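Local coordinates for protein glucosamine 6-phosphate N-acetyltransferase (Arabidopsis thaliana, PDB 3T90) that catalyses transfer of an acetyl group from acetyl-CoA to glucosamine 6-phosphate, a step in UDP-N-acetylglucosamine biosynthesis, at residues A[71-76]-A[81-86]; A[47-52]-A[113-118]. One frame throughout, in Å; residues are numbered along the deposited sequence.

Contact 1. Residues A[71-76]-A[81-86]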
# COMPACT_ATOMS: atom_id res chain seq x y z
N MET A 71 3.16 -1.74 -5.70
CA MET A 71 4.08 -0.88 -5.02
C MET A 71 4.66 -1.64 -3.87
O MET A 71 3.87 -2.19 -3.03
CB MET A 71 3.37 0.39 -4.56
CG MET A 71 4.42 1.27 -3.94
SD MET A 71 3.71 2.89 -3.57
CE MET A 71 2.88 2.55 -2.32
N ILE A 72 6.00 -1.71 -3.81
CA ILE A 72 6.68 -2.46 -2.77
C ILE A 72 6.99 -1.53 -1.63
O ILE A 72 7.59 -0.42 -1.77
CB ILE A 72 7.94 -3.18 -3.35
CG1 ILE A 72 7.48 -4.26 -4.32
CG2 ILE A 72 8.68 -3.95 -2.25
CD1 ILE A 72 8.69 -5.03 -5.04
N GLU A 73 6.54 -1.97 -0.45
CA GLU A 73 6.69 -1.22 0.83
C GLU A 73 7.81 -1.88 1.64
O GLU A 73 7.67 -3.06 1.98
CB GLU A 73 5.42 -1.35 1.61
CG GLU A 73 5.53 -0.55 2.98
CD GLU A 73 4.51 -1.02 3.96
OE1 GLU A 73 4.59 -0.71 5.17
OE2 GLU A 73 3.57 -1.78 3.64
N LYS A 74 8.84 -1.12 1.98
CA LYS A 74 9.85 -1.63 2.92
C LYS A 74 9.40 -1.42 4.34
O LYS A 74 8.93 -0.34 4.69
CB LYS A 74 11.13 -0.89 2.70
CG LYS A 74 11.74 -1.21 1.29
CD LYS A 74 13.04 -0.47 1.07
CE LYS A 74 13.50 -0.80 -0.35
NZ LYS A 74 12.92 0.22 -1.31
N LYS A 75 9.59 -2.44 5.18
CA LYS A 75 9.16 -2.41 6.59
C LYS A 75 10.30 -2.70 7.52
O LYS A 75 11.41 -3.09 7.02
CB LYS A 75 8.09 -3.49 6.81
CG LYS A 75 6.81 -3.26 5.99
CD LYS A 75 5.83 -4.34 6.39
CE LYS A 75 4.43 -4.22 5.78
NZ LYS A 75 3.67 -3.05 6.38
N PHE A 76 10.10 -2.58 8.83
CA PHE A 76 11.06 -3.09 9.81
C PHE A 76 10.69 -4.48 10.27
O PHE A 76 11.56 -5.30 10.56
CB PHE A 76 11.15 -2.15 11.06
CG PHE A 76 11.85 -0.84 10.78
CD1 PHE A 76 13.23 -0.74 10.90
CD2 PHE A 76 11.14 0.25 10.42
CE1 PHE A 76 13.85 0.46 10.61
CE2 PHE A 76 11.78 1.45 10.14
CZ PHE A 76 13.14 1.55 10.27
N GLY A 81 11.59 -6.73 6.19
CA GLY A 81 10.99 -7.30 4.99
C GLY A 81 10.35 -6.28 4.08
O GLY A 81 10.36 -5.10 4.33
N LYS A 82 9.76 -6.84 3.02
CA LYS A 82 9.12 -6.06 1.94
C LYS A 82 7.82 -6.67 1.61
O LYS A 82 7.69 -7.91 1.49
CB LYS A 82 10.01 -6.02 0.67
CG LYS A 82 11.23 -5.21 0.84
CD LYS A 82 11.85 -5.00 -0.51
CE LYS A 82 12.31 -6.25 -1.15
NZ LYS A 82 13.56 -5.88 -2.03
N ALA A 83 6.77 -5.83 1.53
CA ALA A 83 5.44 -6.30 1.13
C ALA A 83 5.02 -5.65 -0.15
O ALA A 83 5.08 -4.39 -0.26
CB ALA A 83 4.40 -5.94 2.25
N GLY A 84 4.38 -6.41 -1.02
CA GLY A 84 3.85 -5.86 -2.30
C GLY A 84 2.40 -5.48 -2.11
O GLY A 84 1.62 -6.26 -1.58
N HIS A 85 2.03 -4.27 -2.52
CA HIS A 85 0.62 -3.80 -2.50
C HIS A 85 0.11 -3.76 -3.94
O HIS A 85 0.54 -2.87 -4.72
CB HIS A 85 0.59 -2.38 -1.93
CG HIS A 85 1.08 -2.28 -0.51
ND1 HIS A 85 0.19 -2.37 0.54
CD2 HIS A 85 2.31 -2.27 0.02
CE1 HIS A 85 0.87 -2.31 1.69
NE2 HIS A 85 2.16 -2.25 1.41
N ILE A 86 -0.71 -4.72 -4.36
CA ILE A 86 -1.25 -4.76 -5.74
C ILE A 86 -2.47 -3.82 -5.71
O ILE A 86 -3.33 -3.81 -4.78
CB ILE A 86 -1.65 -6.15 -6.13
CG1 ILE A 86 -0.39 -6.95 -6.48
CG2 ILE A 86 -2.62 -6.15 -7.30
CD1 ILE A 86 -0.60 -8.43 -6.71

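Contact 2. Residues A[47-52]-A[113-118]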
# COMPACT_ATOMS: atom_id res chain seq x y z
N TYR A 47 10.96 4.99 -9.20
CA TYR A 47 11.02 4.00 -8.10
C TYR A 47 11.55 2.70 -8.57
O TYR A 47 11.70 1.76 -7.73
CB TYR A 47 9.61 3.70 -7.57
CG TYR A 47 9.10 4.77 -6.67
CD1 TYR A 47 8.99 4.55 -5.29
CD2 TYR A 47 8.72 6.01 -7.19
CE1 TYR A 47 8.51 5.55 -4.45
CE2 TYR A 47 8.24 7.02 -6.37
CZ TYR A 47 8.15 6.80 -4.99
OH TYR A 47 7.66 7.82 -4.16
N GLY A 48 11.78 2.56 -9.87
CA GLY A 48 12.40 1.35 -10.35
C GLY A 48 11.59 0.14 -10.04
O GLY A 48 10.36 0.13 -10.17
N ASP A 49 12.29 -0.91 -9.63
CA ASP A 49 11.62 -2.14 -9.35
C ASP A 49 10.67 -2.14 -8.13
O ASP A 49 9.94 -3.09 -7.91
CB ASP A 49 12.66 -3.29 -9.25
CG ASP A 49 13.05 -3.89 -10.63
OD1 ASP A 49 14.16 -4.46 -10.64
OD2 ASP A 49 12.28 -3.88 -11.67
N ASP A 50 10.69 -1.09 -7.35
CA ASP A 50 9.78 -0.96 -6.20
C ASP A 50 8.37 -0.48 -6.62
O ASP A 50 7.48 -0.39 -5.79
CB ASP A 50 10.37 -0.01 -5.19
CG ASP A 50 11.59 -0.60 -4.49
OD1 ASP A 50 11.49 -1.77 -4.11
OD2 ASP A 50 12.60 0.14 -4.38
N HIS A 51 8.17 -0.15 -7.91
CA HIS A 51 6.76 0.30 -8.33
C HIS A 51 6.61 -0.03 -9.81
O HIS A 51 7.10 0.85 -10.60
CB HIS A 51 6.55 1.81 -8.01
CG HIS A 51 5.09 2.25 -8.00
ND1 HIS A 51 4.66 3.50 -7.57
CD2 HIS A 51 3.99 1.56 -8.33
CE1 HIS A 51 3.32 3.55 -7.69
NE2 HIS A 51 2.91 2.40 -8.22
N VAL A 52 5.91 -1.16 -10.12
CA VAL A 52 5.73 -1.80 -11.47
C VAL A 52 4.23 -1.70 -11.90
O VAL A 52 3.34 -1.86 -11.08
CB VAL A 52 6.03 -3.39 -11.54
CG1 VAL A 52 5.38 -4.07 -12.82
CG2 VAL A 52 7.49 -3.73 -11.40
N LYS A 113 7.74 -11.81 -5.75
CA LYS A 113 8.46 -12.98 -5.22
C LYS A 113 9.91 -12.81 -5.60
O LYS A 113 10.84 -13.00 -4.74
CB LYS A 113 7.87 -14.24 -5.80
CG LYS A 113 8.59 -15.41 -5.15
CD LYS A 113 8.33 -16.68 -5.89
CE LYS A 113 6.97 -17.18 -5.87
NZ LYS A 113 7.18 -18.61 -6.36
N SER A 114 10.18 -12.40 -6.84
CA SER A 114 11.54 -12.19 -7.31
C SER A 114 12.30 -11.07 -6.58
O SER A 114 13.51 -11.14 -6.41
CB SER A 114 11.55 -11.93 -8.82
OG SER A 114 11.18 -10.61 -9.14
N MET A 115 11.58 -10.06 -6.10
CA MET A 115 12.18 -8.99 -5.32
C MET A 115 12.37 -9.33 -3.85
O MET A 115 12.80 -8.47 -3.07
CB MET A 115 11.29 -7.69 -5.44
CG MET A 115 11.24 -7.21 -6.86
SD MET A 115 12.81 -6.51 -7.41
CE MET A 115 12.86 -5.06 -6.36
N GLY A 116 11.98 -10.53 -3.47
CA GLY A 116 12.15 -10.97 -2.10
C GLY A 116 11.09 -10.47 -1.14
O GLY A 116 11.32 -10.44 0.06
N CYS A 117 9.91 -10.19 -1.65
CA CYS A 117 8.82 -9.76 -0.72
C CYS A 117 8.34 -11.00 0.07
O CYS A 117 8.39 -12.18 -0.45
CB CYS A 117 7.58 -9.29 -1.50
SG CYS A 117 7.83 -7.72 -2.34
N TYR A 118 7.86 -10.80 1.30
CA TYR A 118 7.34 -11.98 2.06
C TYR A 118 5.82 -12.19 1.81
O TYR A 118 5.30 -13.27 2.12
CB TYR A 118 7.64 -11.81 3.56
CG TYR A 118 6.88 -10.68 4.26
CD1 TYR A 118 5.67 -10.89 4.85
CD2 TYR A 118 7.40 -9.42 4.25
CE1 TYR A 118 4.97 -9.81 5.48
CE2 TYR A 118 6.75 -8.37 4.84
CZ TYR A 118 5.55 -8.57 5.49
OH TYR A 118 4.87 -7.48 6.05

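Contact 1. Residues A[71-76]-A[81-86]
A carboxylate bridges two basic groups here: E73 takes a bond from the ring of H85 across the sheet and one from K75, just past the end of its own strand. H85 NE2 gives its hydrogen to E73 OE2 at 2.7 Å. The acceptor lies close to the ring plane, and the bond uses the anti side of the oxygen. Carboxylate and ring planes are 34° apart. E73 reaches this place because CG is anti to the backbone N (chi1 -179°) and the chain runs on extended. K75 NZ forms a salt bridge to E73 OE1 at 2.8 Å, on the syn side, and a weak bond to E73 OE2. The carboxylate is therefore tied at both oxygens, which probably fixes its rotation. K75 is a likely substrate-binding residue, by similarity, and its NZ also meets D88 and E87 of the second subunit. The CE of K75 rests on A83 CB at 3.9 Å.

Beneath these groups the backbones form an antiparallel pair. M71 with H85 and E73 with A83 are hydrogen-bonded pairs, and E73 N to A83 O measures 2.8 Å. K75 N to G81 O, 2.9 Å, adds a bond at the end where helix 77-80 connects the strands. On the opposite face K82 lies alongside K74, with CG to CG at 4.1 Å, and crosses I72 CG2. K74 NZ forms a salt bridge with D50.

Strands 63-74 and 82-91 are joined by the short helix 77-80. Strand 119-124 flanks 82-91, strand 51-58 flanks 63-74, and helix 100-114 packs on I72 and I86.

Contact 2. Residues A[47-52]-A[113-118]
M115 lays its thioether end over the CB of D49, crossing that side chain at about a right angle. The methyl does most of the touching: M115 CE is 3.4 Å from D49 CB. The sulfur follows, with M115 SD 3.7 Å from the same carbon. The chain is bent at both chi2 (-71°) and chi3 (-67°), and the two bends turn CE back against D49 CB, on the side of its backbone O, while SD stays nearer the carboxylate. D50 adds a looser contact, its OD1 4.2 Å from M115 CE. The other carboxylate oxygen of D50, OD2, is held by a salt bridge to K74.

No hydrogen bond joins the two segments, and the buried area is small, 117 Å². This is surface packing between two turns. D49 and D50 form a short 3-10 turn leading into strand 51-58. M115 follows helix 100-114, and G116, with positive phi, completes a Schellman motif at the helix end. With an alanine here in place of M115 the sulfur and methyl are gone, and a gap would probably open between D49 CB and the end of helix 100-114.

H111 NE2 of helix 100-114 is hydrogen-bonded to D49 O. M115 also touches I72, so its side chain sits where the end of helix 100-114 meets the start of strand 51-58 and the neighbouring strand 63-74.

The centres of contacts 1 and 2 are about 8 Å apart. Both segments of contact 1 fall between the two segments of contact 2 in sequence: 47-52 comes first, then 71-76 and 81-86, then 113-118. Strands 51-58, 63-74 and 82-91 are consecutive neighbours in the mixed sheet of this GNAT fold. The contacts meet directly on both flanks, through I72 N to D50 O (2.8 Å) and K82 O to Y118 N (2.9 Å), both probable hydrogen bonds. Both touch the second subunit of the homodimer. The side chains of K75 and Y118, substrate-binding residues by similarity, come within about 3 Å at their nearest atoms, so contact 1 and the end of 113-118 probably border the same substrate site.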